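Local coordinates for uncharacterized protein (Silicibacter pomeroyi DSS-3, PDB 2RE3) that is of unknown function but belongs to the DUF1285 family, whose new fold with repeated structural motifs has been linked to a possible role in signal transduction, at residues R162-G167 with G172-W177; G49-Q54 with A62-F67; E168-W173 with G180-L185; I45-T50 with A133-T138. All blocks are in the same frame, centred on the assembly; numbering follows the deposited sequence.

Contact 1 of 4, residues R162-G167 with G172-W177; sequences RLMDLG and GWFGLW
Leu-163 and Leu-176 meet methyl to methyl, CD1 of Leu-163 lying 3.4 Å from CD1 of Leu-176, with the two side chains crossing at about a right angle. The other methyl of Leu-176 serves the backbone: its CD2 sits 3.6 Å from Leu-166 O and close to Leu-163 O. Phe-174 reaches the same turn by its far end. With its CG anti to the backbone N (chi1 175°), the ring extends until Met-164 O lies at its edge, in plane, 3.6 Å from CZ. The selenium of Met-164, a selenomethionine, stands obliquely to that ring, 4.9 Å from the centroid and 59° off the normal, a Met-aromatic contact. These residues pack helix 157-164 and the type I turn from Met-164 to Gly-167 against the middle strand of the antiparallel sheet 168-170, 173-178 and 181-185. Gly-167 packs by its backbone, its CA 3.2 Å from Gly-175 O and also against Phe-174 CZ and Leu-176 CD2. A water links the segments, donating to Leu-166 O and accepting from Trp-177 N. Further out, Gln-110 NE2 bonds to both Leu-166 O and Trp-177 O, while Leu-112 touches Leu-163 and Leu-176, and Leu-191 lies against Met-164 and Phe-174.

Contact 2 of 4, residues G49-Q54 with A62-F67; sequences GTWFYQ and AMVRLF
Strand 51-53 passes helix 61-68 at side-chain distance, the nearest CA atoms, those of Trp-51 and Val-64, being 7.2 Å apart. Contact therefore rests on three buried side chains, and Trp-51, whose CB points toward the helix, supplies nearly all of the strand's share. Its indole is engaged at two places. Over one face of the five-membered ring sits Val-64 CG1, 3.8 Å from the centroid and 21° off the normal, which meets the geometry of a CH-pi contact; the methyl is displaced toward the rim, with NE1 of Trp-51 its nearest atom at 3.6 Å. Val-64 CG1 is anti to the backbone N (chi1 169°), which sends this branch over the indole face, while CG2 comes only to 4.1 Å from Trp-51 CG. At the far end of the indole, the six-membered ring meets Phe-67 chiefly at CB, with the phenyl's CG a little farther off: CZ3 of Trp-51 is 3.4 Å from Phe-67 CB, in an oblique approach. Val-64 and Phe-67 lie three positions apart, roughly one helical turn, so both face the strand and reach different parts of one indole. Beyond the pair, Phe-67 also packs on Leu-15 and Ala-19 of helix 15-21, while Trp-51 also packs on Met-43 and Ile-45 of the adjacent strand 37-45, so the helix is set against the mixed sheet of the N-terminal domain.

Contact 3 of 4, residues E168-W173 with G180-L185; sequences EIEDGW and GSFFPL
Strands 168-170 and 181-185 are the outer strands of a three-stranded antiparallel sheet, and their separation shows it: the CA atoms of Glu-170 and Phe-182 are 8.2 Å apart, with strand 173-178 between them. Trp-173, which starts the middle strand, is nearer, its CA 5.8 Å from that of Pro-184. Phe-182 spans the gap. Its CG is anti to the backbone N (chi1 -178°), and the ring receives Glu-170 CG over one face, 3.7 Å from the centroid and 14° off the normal, a CH-pi contact made by the aliphatic part of the glutamate. The bend at chi2 (-69°) leaves the carboxylate standing off above that face, its plane nearly perpendicular to the ring; there OE2 pairs with Arg-108 and accepts from Trp-177 NE1. The sheet is a meander whose first hairpin closes through a type I' turn from Glu-170 to Trp-173, held by backbone bonds in both directions between those residues. Two carbonyl oxygens approach the phenyl at its edge, Glu-168 O and Trp-173 O, each 3.8 Å from Phe-182 CZ. Beside them Trp-173 CB rests 3.9 Å from Pro-184 CB, which meets the indole obliquely. Trp-177 adjoins Phe-182, and Met-132 and Thr-187 touch Trp-173.

Contact 4 of 4, residues I45-T50 with A133-T138; sequences IARDGT and AQDPAT
A charged bridge between two surface loops, one in each of the family's N-terminal and C-terminal domains, is made here by Arg-47 and Asp-135. Arg-47 NH2 lies 3.4 Å from Asp-135 OD1, but the oxygen stands over one face of the guanidinium, offset toward its rim, so the salt bridge is one of charges with no N-H aimed at the oxygen. The two planes are turned 33° from one another. Arg-47 spans the wide gap, 11.2 Å between its CA and that of Asp-135, because CG is anti to the backbone N (chi1 -164°) and the chain runs extended to NE. That NE forms a salt bridge with Asp-93, giving the guanidinium a second anionic partner. In each loop an aspartate side chain accepts from a backbone N-H farther along. Asp-48, in the type I turn from Ala-46 to Gly-49, accepts at OD1 from Thr-50 N, at 3.0 Å, and from Thr-50 OG1, just beyond the turn and from the same face of the carboxylate; the first bond makes an Asx turn. Asp-135 OD2 accepts from Thr-138 N at 3.1 Å, well above the carboxylate plane, an Asx motif, while OD1 faces the arginine. Pro-136 beside it is poorly ordered. The arginine's loop links strands 37-45 and 51-53 of one mixed sheet, and the aspartate's loop lies between strands 130-131 and 144-148 of the other.

How the contacts relate
From the N terminus, the loop 45-50 comes first and opens both contact 4 and contact 2, which share Gly-49 and Thr-50. Contact 2 closes soon after, past strand 56-57, where helix 61-68 packs on the first mixed sheet; contact 4 spans 82 intervening residues and so encloses the later segment of contact 2, tying the N-terminal domain to the C-terminal one. Contacts 1 and 3 follow in series and interlock: segment 168-173 begins inside the loop closed by contact 1 and shares Gly-172 and Trp-173 with it. Their centres are 7 Å apart, joined by backbone bonds of one small sheet. Contacts 1 and 2 lie on opposite sides of the chain's centre, about 32 Å between centres.

Contact 1 of 4, residues R162-G167 with G172-W177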
loop_
_atom_site.group_PDB
_atom_site.type_symbol
_atom_site.label_atom_id
_atom_site.label_comp_id
_atom_site.label_asym_id
_atom_site.label_seq_id
_atom_site.Cartn_x
_atom_site.Cartn_y
_atom_site.Cartn_z
ATOM N N ARG A 162 3.854 -17.224 -0.735
ATOM C CA ARG A 162 2.849 -17.829 -1.607
ATOM C C ARG A 162 3.008 -17.388 -3.066
ATOM O O ARG A 162 2.755 -18.166 -3.963
ATOM C CB ARG A 162 1.437 -17.525 -1.110
ATOM C CG ARG A 162 1.117 -18.138 0.271
ATOM C CD ARG A 162 -0.250 -17.656 0.767
ATOM N NE ARG A 162 -1.290 -17.975 -0.221
ATOM C CZ ARG A 162 -2.513 -17.442 -0.264
ATOM N NH1 ARG A 162 -2.905 -16.546 0.643
ATOM N NH2 ARG A 162 -3.358 -17.817 -1.231
ATOM N N LEU A 163 3.428 -16.150 -3.301
ATOM C CA LEU A 163 3.710 -15.676 -4.656
ATOM C C LEU A 163 4.938 -16.366 -5.284
ATOM O O LEU A 163 4.941 -16.672 -6.457
ATOM C CB LEU A 163 3.905 -14.164 -4.681
ATOM C CG LEU A 163 2.698 -13.241 -4.499
ATOM C CD1 LEU A 163 3.110 -11.779 -4.753
ATOM C CD2 LEU A 163 1.531 -13.646 -5.407
HETATM N N MSE A 164 5.974 -16.643 -4.511
HETATM C CA MSE A 164 7.104 -17.385 -5.064
HETATM C C MSE A 164 6.629 -18.649 -5.759
HETATM O O MSE A 164 7.162 -19.017 -6.791
HETATM C CB MSE A 164 8.111 -17.762 -3.981
HETATM C CG MSE A 164 8.785 -16.572 -3.314
HETATM SE SE MSE A 164 9.954 -15.659 -4.527
HETATM C CE MSE A 164 11.076 -17.287 -4.766
ATOM N N ASP A 165 5.625 -19.309 -5.199
ATOM C CA ASP A 165 5.125 -20.567 -5.743
ATOM C C ASP A 165 4.218 -20.379 -6.972
ATOM O O ASP A 165 3.748 -21.354 -7.555
ATOM C CB ASP A 165 4.358 -21.330 -4.655
ATOM C CG ASP A 165 5.239 -21.754 -3.496
ATOM O OD1 ASP A 165 6.371 -22.174 -3.757
ATOM O OD2 ASP A 165 4.795 -21.684 -2.321
ATOM N N LEU A 166 3.964 -19.129 -7.346
ATOM C CA LEU A 166 3.130 -18.813 -8.495
ATOM C C LEU A 166 3.922 -18.006 -9.495
ATOM O O LEU A 166 3.364 -17.436 -10.426
ATOM C CB LEU A 166 1.869 -18.052 -8.053
ATOM C CG LEU A 166 0.908 -18.916 -7.212
ATOM C CD1 LEU A 166 -0.243 -18.095 -6.661
ATOM C CD2 LEU A 166 0.384 -20.085 -8.024
ATOM N N GLY A 167 5.240 -18.002 -9.322
ATOM C CA GLY A 167 6.125 -17.236 -10.189
ATOM C C GLY A 167 6.492 -17.949 -11.463
ATOM O O GLY A 167 6.202 -19.120 -11.651
ATOM N N GLY A 172 14.815 -13.876 -18.815
ATOM C CA GLY A 172 15.916 -13.638 -17.884
ATOM C C GLY A 172 15.508 -13.284 -16.481
ATOM O O GLY A 172 16.361 -13.180 -15.590
ATOM N N TRP A 173 14.203 -13.096 -16.278
ATOM C CA TRP A 173 13.688 -12.569 -15.025
ATOM C C TRP A 173 12.692 -13.536 -14.430
ATOM O O TRP A 173 11.856 -14.084 -15.148
ATOM C CB TRP A 173 12.987 -11.206 -15.241
ATOM C CG TRP A 173 13.917 -10.105 -15.641
ATOM C CD1 TRP A 173 14.299 -9.782 -16.908
ATOM C CD2 TRP A 173 14.624 -9.214 -14.766
ATOM N NE1 TRP A 173 15.195 -8.748 -16.877
ATOM C CE2 TRP A 173 15.417 -8.380 -15.576
ATOM C CE3 TRP A 173 14.686 -9.063 -13.378
ATOM C CZ2 TRP A 173 16.254 -7.381 -15.041
ATOM C CZ3 TRP A 173 15.504 -8.065 -12.836
ATOM C CH2 TRP A 173 16.276 -7.231 -13.672
ATOM N N PHE A 174 12.772 -13.710 -13.109
ATOM C CA PHE A 174 11.748 -14.387 -12.347
ATOM C C PHE A 174 10.715 -13.369 -11.927
ATOM O O PHE A 174 11.061 -12.310 -11.460
ATOM C CB PHE A 174 12.352 -15.040 -11.114
ATOM C CG PHE A 174 11.339 -15.649 -10.218
ATOM C CD1 PHE A 174 10.912 -16.951 -10.424
ATOM C CD2 PHE A 174 10.778 -14.907 -9.191
ATOM C CE1 PHE A 174 9.941 -17.509 -9.626
ATOM C CE2 PHE A 174 9.826 -15.456 -8.373
ATOM C CZ PHE A 174 9.404 -16.779 -8.588
ATOM N N GLY A 175 9.443 -13.683 -12.083
ATOM C CA GLY A 175 8.394 -12.723 -11.724
ATOM C C GLY A 175 6.996 -13.297 -11.733
ATOM O O GLY A 175 6.802 -14.533 -11.683
ATOM N N LEU A 176 6.012 -12.404 -11.824
ATOM C CA LEU A 176 4.591 -12.778 -11.673
ATOM C C LEU A 176 3.759 -12.315 -12.857
ATOM O O LEU A 176 3.873 -11.177 -13.280
ATOM C CB LEU A 176 4.032 -12.219 -10.353
ATOM C CG LEU A 176 4.640 -12.874 -9.097
ATOM C CD1 LEU A 176 4.273 -12.104 -7.883
ATOM C CD2 LEU A 176 4.186 -14.293 -8.973
ATOM N N TRP A 177 2.992 -13.242 -13.434
ATOM C CA TRP A 177 1.970 -12.912 -14.401
ATOM C C TRP A 177 0.715 -12.562 -13.648
ATOM O O TRP A 177 0.297 -13.323 -12.790
ATOM C CB TRP A 177 1.669 -14.100 -15.297
ATOM C CG TRP A 177 2.677 -14.299 -16.382
ATOM C CD1 TRP A 177 3.739 -15.149 -16.362
ATOM C CD2 TRP A 177 2.722 -13.626 -17.634
ATOM N NE1 TRP A 177 4.447 -15.050 -17.524
ATOM C CE2 TRP A 177 3.850 -14.115 -18.328
ATOM C CE3 TRP A 177 1.917 -12.655 -18.243
ATOM C CZ2 TRP A 177 4.189 -13.687 -19.622
ATOM C CZ3 TRP A 177 2.251 -12.224 -19.539
ATOM C CH2 TRP A 177 3.381 -12.745 -20.210
HETATM O O HOH W 1 3.532 -16.033 -12.733
#

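Contact 2 of 4, residues G49-Q54 with A62-F67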
loop_
_atom_site.group_PDB
_atom_site.type_symbol
_atom_site.label_atom_id
_atom_site.label_comp_id
_atom_site.label_asym_id
_atom_site.label_seq_id
_atom_site.Cartn_x
_atom_site.Cartn_y
_atom_site.Cartn_z
ATOM N N GLY A 49 2.362 -1.478 8.878
ATOM C CA GLY A 49 0.973 -1.054 8.751
ATOM C C GLY A 49 0.396 -0.384 9.979
ATOM O O GLY A 49 -0.702 0.154 9.928
ATOM N N THR A 50 1.149 -0.402 11.071
ATOM C CA THR A 50 0.711 0.152 12.344
ATOM C C THR A 50 0.824 1.654 12.288
ATOM O O THR A 50 1.825 2.184 11.834
ATOM C CB THR A 50 1.573 -0.401 13.507
ATOM O OG1 THR A 50 1.349 -1.806 13.570
ATOM C CG2 THR A 50 1.237 0.258 14.849
ATOM N N TRP A 51 -0.230 2.330 12.727
ATOM C CA TRP A 51 -0.251 3.793 12.784
ATOM C C TRP A 51 0.177 4.221 14.175
ATOM O O TRP A 51 -0.242 3.623 15.182
ATOM C CB TRP A 51 -1.649 4.316 12.457
ATOM C CG TRP A 51 -2.010 4.290 10.988
ATOM C CD1 TRP A 51 -1.837 3.260 10.120
ATOM C CD2 TRP A 51 -2.647 5.339 10.238
ATOM N NE1 TRP A 51 -2.330 3.600 8.870
ATOM C CE2 TRP A 51 -2.813 4.879 8.924
ATOM C CE3 TRP A 51 -3.079 6.632 10.554
ATOM C CZ2 TRP A 51 -3.387 5.668 7.926
ATOM C CZ3 TRP A 51 -3.647 7.408 9.556
ATOM C CH2 TRP A 51 -3.806 6.922 8.271
ATOM N N PHE A 52 1.046 5.219 14.247
ATOM C CA PHE A 52 1.522 5.709 15.534
ATOM C C PHE A 52 1.105 7.138 15.635
ATOM O O PHE A 52 1.226 7.860 14.662
ATOM C CB PHE A 52 3.026 5.647 15.614
ATOM C CG PHE A 52 3.569 4.267 15.815
ATOM C CD1 PHE A 52 3.767 3.426 14.747
ATOM C CD2 PHE A 52 3.928 3.831 17.061
ATOM C CE1 PHE A 52 4.302 2.160 14.946
ATOM C CE2 PHE A 52 4.454 2.591 17.235
ATOM C CZ PHE A 52 4.635 1.760 16.165
ATOM N N TYR A 53 0.597 7.540 16.801
ATOM C CA TYR A 53 0.198 8.923 17.020
ATOM C C TYR A 53 0.970 9.456 18.239
ATOM O O TYR A 53 0.896 8.904 19.319
ATOM C CB TYR A 53 -1.320 9.022 17.209
ATOM C CG TYR A 53 -1.827 10.418 17.499
ATOM C CD1 TYR A 53 -1.870 11.383 16.508
ATOM C CD2 TYR A 53 -2.274 10.768 18.762
ATOM C CE1 TYR A 53 -2.324 12.680 16.784
ATOM C CE2 TYR A 53 -2.732 12.053 19.049
ATOM C CZ TYR A 53 -2.767 13.002 18.056
ATOM O OH TYR A 53 -3.224 14.271 18.334
ATOM N N GLN A 54 1.737 10.520 18.055
ATOM C CA GLN A 54 2.580 11.011 19.130
ATOM C C GLN A 54 3.463 9.894 19.700
ATOM O O GLN A 54 3.767 9.909 20.893
ATOM C CB GLN A 54 1.739 11.585 20.272
ATOM C CG GLN A 54 0.842 12.744 19.916
ATOM C CD GLN A 54 -0.230 12.974 20.980
ATOM O OE1 GLN A 54 -0.421 12.128 21.870
ATOM N NE2 GLN A 54 -0.949 14.089 20.881
ATOM N N ALA A 62 -10.863 0.123 12.951
ATOM C CA ALA A 62 -11.900 1.004 12.401
ATOM C C ALA A 62 -11.367 2.418 12.074
ATOM O O ALA A 62 -11.659 2.973 11.019
ATOM C CB ALA A 62 -13.155 1.066 13.347
HETATM N N MSE A 63 -10.576 2.979 12.975
HETATM C CA MSE A 63 -10.117 4.340 12.835
HETATM C C MSE A 63 -8.993 4.371 11.828
HETATM O O MSE A 63 -8.856 5.324 11.031
HETATM C CB MSE A 63 -9.611 4.851 14.152
HETATM C CG MSE A 63 -9.091 6.276 14.085
HETATM SE SE MSE A 63 -8.511 6.787 15.826
HETATM C CE MSE A 63 -10.202 6.419 16.743
ATOM N N VAL A 64 -8.176 3.327 11.852
ATOM C CA VAL A 64 -7.138 3.244 10.863
ATOM C C VAL A 64 -7.772 3.178 9.449
ATOM O O VAL A 64 -7.227 3.742 8.505
ATOM C CB VAL A 64 -6.177 2.063 11.144
ATOM C CG1 VAL A 64 -5.274 1.843 9.977
ATOM C CG2 VAL A 64 -5.360 2.326 12.423
ATOM N N ARG A 65 -8.917 2.513 9.302
ATOM C CA ARG A 65 -9.586 2.413 7.989
ATOM C C ARG A 65 -10.143 3.765 7.560
ATOM O O ARG A 65 -10.052 4.163 6.403
ATOM C CB ARG A 65 -10.735 1.442 8.046
ATOM C CG ARG A 65 -10.400 0.017 7.717
ATOM C CD ARG A 65 -11.669 -0.847 7.747
ATOM N NE ARG A 65 -11.662 -1.533 9.015
ATOM C CZ ARG A 65 -12.640 -1.554 9.907
ATOM N NH1 ARG A 65 -13.824 -0.991 9.701
ATOM N NH2 ARG A 65 -12.424 -2.196 11.024
ATOM N N LEU A 66 -10.675 4.475 8.543
ATOM C CA LEU A 66 -11.277 5.775 8.347
ATOM C C LEU A 66 -10.233 6.784 7.869
ATOM O O LEU A 66 -10.425 7.430 6.837
ATOM C CB LEU A 66 -11.940 6.233 9.664
ATOM C CG LEU A 66 -12.907 7.413 9.631
ATOM C CD1 LEU A 66 -14.139 7.034 8.798
ATOM C CD2 LEU A 66 -13.336 7.855 11.068
ATOM N N PHE A 67 -9.108 6.897 8.577
ATOM C CA PHE A 67 -8.080 7.837 8.151
ATOM C C PHE A 67 -7.467 7.386 6.835
ATOM O O PHE A 67 -7.041 8.206 6.049
ATOM C CB PHE A 67 -6.966 8.004 9.196
ATOM C CG PHE A 67 -7.341 8.848 10.359
ATOM C CD1 PHE A 67 -7.734 10.156 10.186
ATOM C CD2 PHE A 67 -7.269 8.351 11.647
ATOM C CE1 PHE A 67 -8.073 10.941 11.268
ATOM C CE2 PHE A 67 -7.603 9.136 12.725
ATOM C CZ PHE A 67 -8.007 10.435 12.520
#

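Contact 3 of 4, residues E168-W173 with G180-L185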
loop_
_atom_site.group_PDB
_atom_site.type_symbol
_atom_site.label_atom_id
_atom_site.label_comp_id
_atom_site.label_asym_id
_atom_site.label_seq_id
_atom_site.Cartn_x
_atom_site.Cartn_y
_atom_site.Cartn_z
ATOM N N GLU A 168 7.132 -17.218 -12.354
ATOM C CA GLU A 168 7.425 -17.717 -13.692
ATOM C C GLU A 168 8.668 -17.002 -14.187
ATOM O O GLU A 168 9.006 -15.916 -13.672
ATOM C CB GLU A 168 6.244 -17.437 -14.631
ATOM C CG GLU A 168 6.368 -18.051 -16.023
ATOM C CD GLU A 168 6.581 -19.554 -15.941
ATOM O OE1 GLU A 168 5.598 -20.298 -15.798
ATOM O OE2 GLU A 168 7.742 -19.992 -15.980
ATOM N N ILE A 169 9.338 -17.609 -15.171
ATOM C CA ILE A 169 10.505 -17.016 -15.833
ATOM C C ILE A 169 10.174 -16.596 -17.264
ATOM O O ILE A 169 9.654 -17.393 -18.068
ATOM C CB ILE A 169 11.695 -17.992 -15.835
ATOM C CG1 ILE A 169 12.285 -18.068 -14.430
ATOM C CG2 ILE A 169 12.770 -17.591 -16.870
ATOM C CD1 ILE A 169 13.143 -19.273 -14.219
ATOM N N GLU A 170 10.466 -15.330 -17.565
ATOM C CA GLU A 170 10.381 -14.788 -18.923
ATOM C C GLU A 170 11.591 -13.911 -19.165
ATOM O O GLU A 170 11.853 -12.993 -18.389
ATOM C CB GLU A 170 9.117 -13.947 -19.106
ATOM C CG GLU A 170 7.823 -14.611 -18.671
ATOM C CD GLU A 170 7.397 -15.771 -19.554
ATOM O OE1 GLU A 170 8.006 -15.958 -20.632
ATOM O OE2 GLU A 170 6.452 -16.494 -19.156
ATOM N N ASP A 171 12.328 -14.231 -20.232
ATOM C CA ASP A 171 13.448 -13.433 -20.747
ATOM C C ASP A 171 14.380 -12.953 -19.667
ATOM O O ASP A 171 14.687 -11.783 -19.601
ATOM C CB ASP A 171 12.913 -12.271 -21.599
ATOM C CG ASP A 171 11.937 -12.764 -22.678
ATOM O OD1 ASP A 171 12.259 -13.778 -23.342
ATOM O OD2 ASP A 171 10.846 -12.184 -22.833
ATOM N N GLY A 172 14.815 -13.876 -18.815
ATOM C CA GLY A 172 15.916 -13.638 -17.884
ATOM C C GLY A 172 15.508 -13.284 -16.481
ATOM O O GLY A 172 16.361 -13.180 -15.590
ATOM N N TRP A 173 14.203 -13.096 -16.278
ATOM C CA TRP A 173 13.688 -12.569 -15.025
ATOM C C TRP A 173 12.692 -13.536 -14.430
ATOM O O TRP A 173 11.856 -14.084 -15.148
ATOM C CB TRP A 173 12.987 -11.206 -15.241
ATOM C CG TRP A 173 13.917 -10.105 -15.641
ATOM C CD1 TRP A 173 14.299 -9.782 -16.908
ATOM C CD2 TRP A 173 14.624 -9.214 -14.766
ATOM N NE1 TRP A 173 15.195 -8.748 -16.877
ATOM C CE2 TRP A 173 15.417 -8.380 -15.576
ATOM C CE3 TRP A 173 14.686 -9.063 -13.378
ATOM C CZ2 TRP A 173 16.254 -7.381 -15.041
ATOM C CZ3 TRP A 173 15.504 -8.065 -12.836
ATOM C CH2 TRP A 173 16.276 -7.231 -13.672
ATOM N N GLY A 180 -2.727 -10.729 -17.560
ATOM C CA GLY A 180 -2.083 -10.612 -18.874
ATOM C C GLY A 180 -0.789 -9.825 -18.969
ATOM O O GLY A 180 -0.266 -9.659 -20.067
ATOM N N SER A 181 -0.261 -9.337 -17.842
ATOM C CA SER A 181 0.982 -8.568 -17.824
ATOM C C SER A 181 2.013 -9.262 -16.939
ATOM O O SER A 181 1.665 -9.986 -16.008
ATOM C CB SER A 181 0.721 -7.152 -17.299
ATOM O OG SER A 181 0.002 -6.366 -18.224
ATOM N N PHE A 182 3.284 -9.058 -17.239
ATOM C CA PHE A 182 4.347 -9.744 -16.530
ATOM C C PHE A 182 5.204 -8.789 -15.710
ATOM O O PHE A 182 5.767 -7.833 -16.238
ATOM C CB PHE A 182 5.249 -10.491 -17.508
ATOM C CG PHE A 182 6.337 -11.252 -16.828
ATOM C CD1 PHE A 182 6.047 -12.418 -16.139
ATOM C CD2 PHE A 182 7.632 -10.761 -16.808
ATOM C CE1 PHE A 182 7.013 -13.080 -15.474
ATOM C CE2 PHE A 182 8.634 -11.454 -16.154
ATOM C CZ PHE A 182 8.328 -12.608 -15.487
ATOM N N PHE A 183 5.348 -9.086 -14.426
ATOM C CA PHE A 183 6.067 -8.218 -13.514
ATOM C C PHE A 183 7.339 -8.864 -12.992
ATOM O O PHE A 183 7.306 -9.783 -12.166
ATOM C CB PHE A 183 5.136 -7.820 -12.401
ATOM C CG PHE A 183 3.893 -7.181 -12.904
ATOM C CD1 PHE A 183 3.889 -5.842 -13.251
ATOM C CD2 PHE A 183 2.742 -7.939 -13.118
ATOM C CE1 PHE A 183 2.744 -5.262 -13.786
ATOM C CE2 PHE A 183 1.581 -7.346 -13.632
ATOM C CZ PHE A 183 1.574 -6.019 -13.945
ATOM N N PRO A 184 8.475 -8.387 -13.492
ATOM C CA PRO A 184 9.723 -8.916 -13.024
ATOM C C PRO A 184 9.963 -8.557 -11.587
ATOM O O PRO A 184 9.625 -7.447 -11.142
ATOM C CB PRO A 184 10.765 -8.236 -13.917
ATOM C CG PRO A 184 10.016 -7.713 -15.101
ATOM C CD PRO A 184 8.661 -7.372 -14.538
ATOM N N LEU A 185 10.578 -9.500 -10.892
ATOM C CA LEU A 185 10.861 -9.400 -9.481
ATOM C C LEU A 185 12.360 -9.511 -9.164
ATOM O O LEU A 185 12.825 -8.940 -8.182
ATOM C CB LEU A 185 10.116 -10.509 -8.736
ATOM C CG LEU A 185 8.643 -10.367 -8.383
ATOM C CD1 LEU A 185 8.263 -11.468 -7.382
ATOM C CD2 LEU A 185 8.338 -8.988 -7.822
#

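Contact 4 of 4, residues I45-T50 with A133-T138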
loop_
_atom_site.group_PDB
_atom_site.type_symbol
_atom_site.label_atom_id
_atom_site.label_comp_id
_atom_site.label_asym_id
_atom_site.label_seq_id
_atom_site.Cartn_x
_atom_site.Cartn_y
_atom_site.Cartn_z
ATOM N N ILE A 45 2.822 5.989 9.682
ATOM C CA ILE A 45 2.441 4.637 9.298
ATOM C C ILE A 45 3.693 3.790 9.230
ATOM O O ILE A 45 4.520 3.933 8.308
ATOM C CB ILE A 45 1.753 4.601 7.921
ATOM C CG1 ILE A 45 0.563 5.585 7.896
ATOM C CG2 ILE A 45 1.297 3.181 7.597
ATOM C CD1 ILE A 45 -0.169 5.665 6.576
ATOM N N ALA A 46 3.863 2.916 10.211
ATOM C CA ALA A 46 5.050 2.041 10.218
ATOM C C ALA A 46 5.021 1.073 9.032
ATOM O O ALA A 46 3.978 0.821 8.448
ATOM C CB ALA A 46 5.183 1.267 11.537
ATOM N N ARG A 47 6.192 0.548 8.709
ATOM C CA ARG A 47 6.400 -0.457 7.660
ATOM C C ARG A 47 5.461 -1.664 7.747
ATOM O O ARG A 47 5.149 -2.291 6.731
ATOM C CB ARG A 47 7.845 -0.958 7.764
ATOM C CG ARG A 47 8.332 -1.692 6.562
ATOM C CD ARG A 47 9.880 -1.683 6.470
ATOM N NE ARG A 47 10.332 -2.030 5.119
ATOM C CZ ARG A 47 10.303 -3.263 4.592
ATOM N NH1 ARG A 47 9.851 -4.303 5.304
ATOM N NH2 ARG A 47 10.740 -3.463 3.340
ATOM N N ASP A 48 5.051 -2.006 8.965
ATOM C CA ASP A 48 4.142 -3.122 9.188
ATOM C C ASP A 48 2.663 -2.732 9.174
ATOM O O ASP A 48 1.803 -3.566 9.462
ATOM C CB ASP A 48 4.482 -3.853 10.498
ATOM C CG ASP A 48 4.067 -3.084 11.756
ATOM O OD1 ASP A 48 3.703 -1.901 11.690
ATOM O OD2 ASP A 48 4.108 -3.694 12.841
ATOM N N GLY A 49 2.362 -1.478 8.878
ATOM C CA GLY A 49 0.973 -1.054 8.751
ATOM C C GLY A 49 0.396 -0.384 9.979
ATOM O O GLY A 49 -0.702 0.154 9.928
ATOM N N THR A 50 1.149 -0.402 11.071
ATOM C CA THR A 50 0.711 0.152 12.344
ATOM C C THR A 50 0.824 1.654 12.288
ATOM O O THR A 50 1.825 2.184 11.834
ATOM C CB THR A 50 1.573 -0.401 13.507
ATOM O OG1 THR A 50 1.349 -1.806 13.570
ATOM C CG2 THR A 50 1.237 0.258 14.849
ATOM N N ALA A 133 11.476 -3.999 -5.369
ATOM C CA ALA A 133 12.380 -3.109 -4.697
ATOM C C ALA A 133 13.127 -4.062 -3.809
ATOM O O ALA A 133 12.761 -5.240 -3.715
ATOM C CB ALA A 133 11.630 -2.073 -3.902
ATOM N N GLN A 134 14.194 -3.591 -3.190
ATOM C CA GLN A 134 14.937 -4.433 -2.277
ATOM C C GLN A 134 14.786 -3.836 -0.907
ATOM O O GLN A 134 14.413 -2.665 -0.764
ATOM C CB GLN A 134 16.408 -4.574 -2.703
ATOM C CG GLN A 134 16.597 -5.398 -3.990
ATOM C CD GLN A 134 16.263 -4.614 -5.262
ATOM O OE1 GLN A 134 16.769 -3.505 -5.475
ATOM N NE2 GLN A 134 15.419 -5.188 -6.113
ATOM N N ASP A 135 15.023 -4.668 0.099
ATOM C CA ASP A 135 14.923 -4.234 1.473
ATOM C C ASP A 135 16.019 -3.163 1.672
ATOM O O ASP A 135 17.190 -3.404 1.314
ATOM C CB ASP A 135 15.095 -5.441 2.420
ATOM C CG ASP A 135 14.577 -5.190 3.837
ATOM O OD1 ASP A 135 14.006 -4.112 4.131
ATOM O OD2 ASP A 135 14.754 -6.105 4.665
ATOM N N PRO A 136 15.626 -1.953 2.160
ATOM C CA PRO A 136 16.700 -1.065 2.608
ATOM C C PRO A 136 17.671 -1.889 3.478
ATOM O O PRO A 136 18.830 -2.102 3.089
ATOM C CB PRO A 136 15.969 0.038 3.414
ATOM C CG PRO A 136 14.476 -0.192 3.238
ATOM C CD PRO A 136 14.280 -1.345 2.296
ATOM N N ALA A 137 17.149 -2.403 4.600
ATOM C CA ALA A 137 17.909 -3.194 5.566
ATOM C C ALA A 137 18.594 -4.417 4.923
ATOM O O ALA A 137 19.783 -4.358 4.584
ATOM C CB ALA A 137 16.992 -3.616 6.736
ATOM N N THR A 138 17.841 -5.506 4.737
ATOM C CA THR A 138 18.385 -6.793 4.258
ATOM C C THR A 138 19.135 -6.733 2.920
ATOM O O THR A 138 20.094 -7.471 2.708
ATOM C CB THR A 138 17.258 -7.866 4.117
#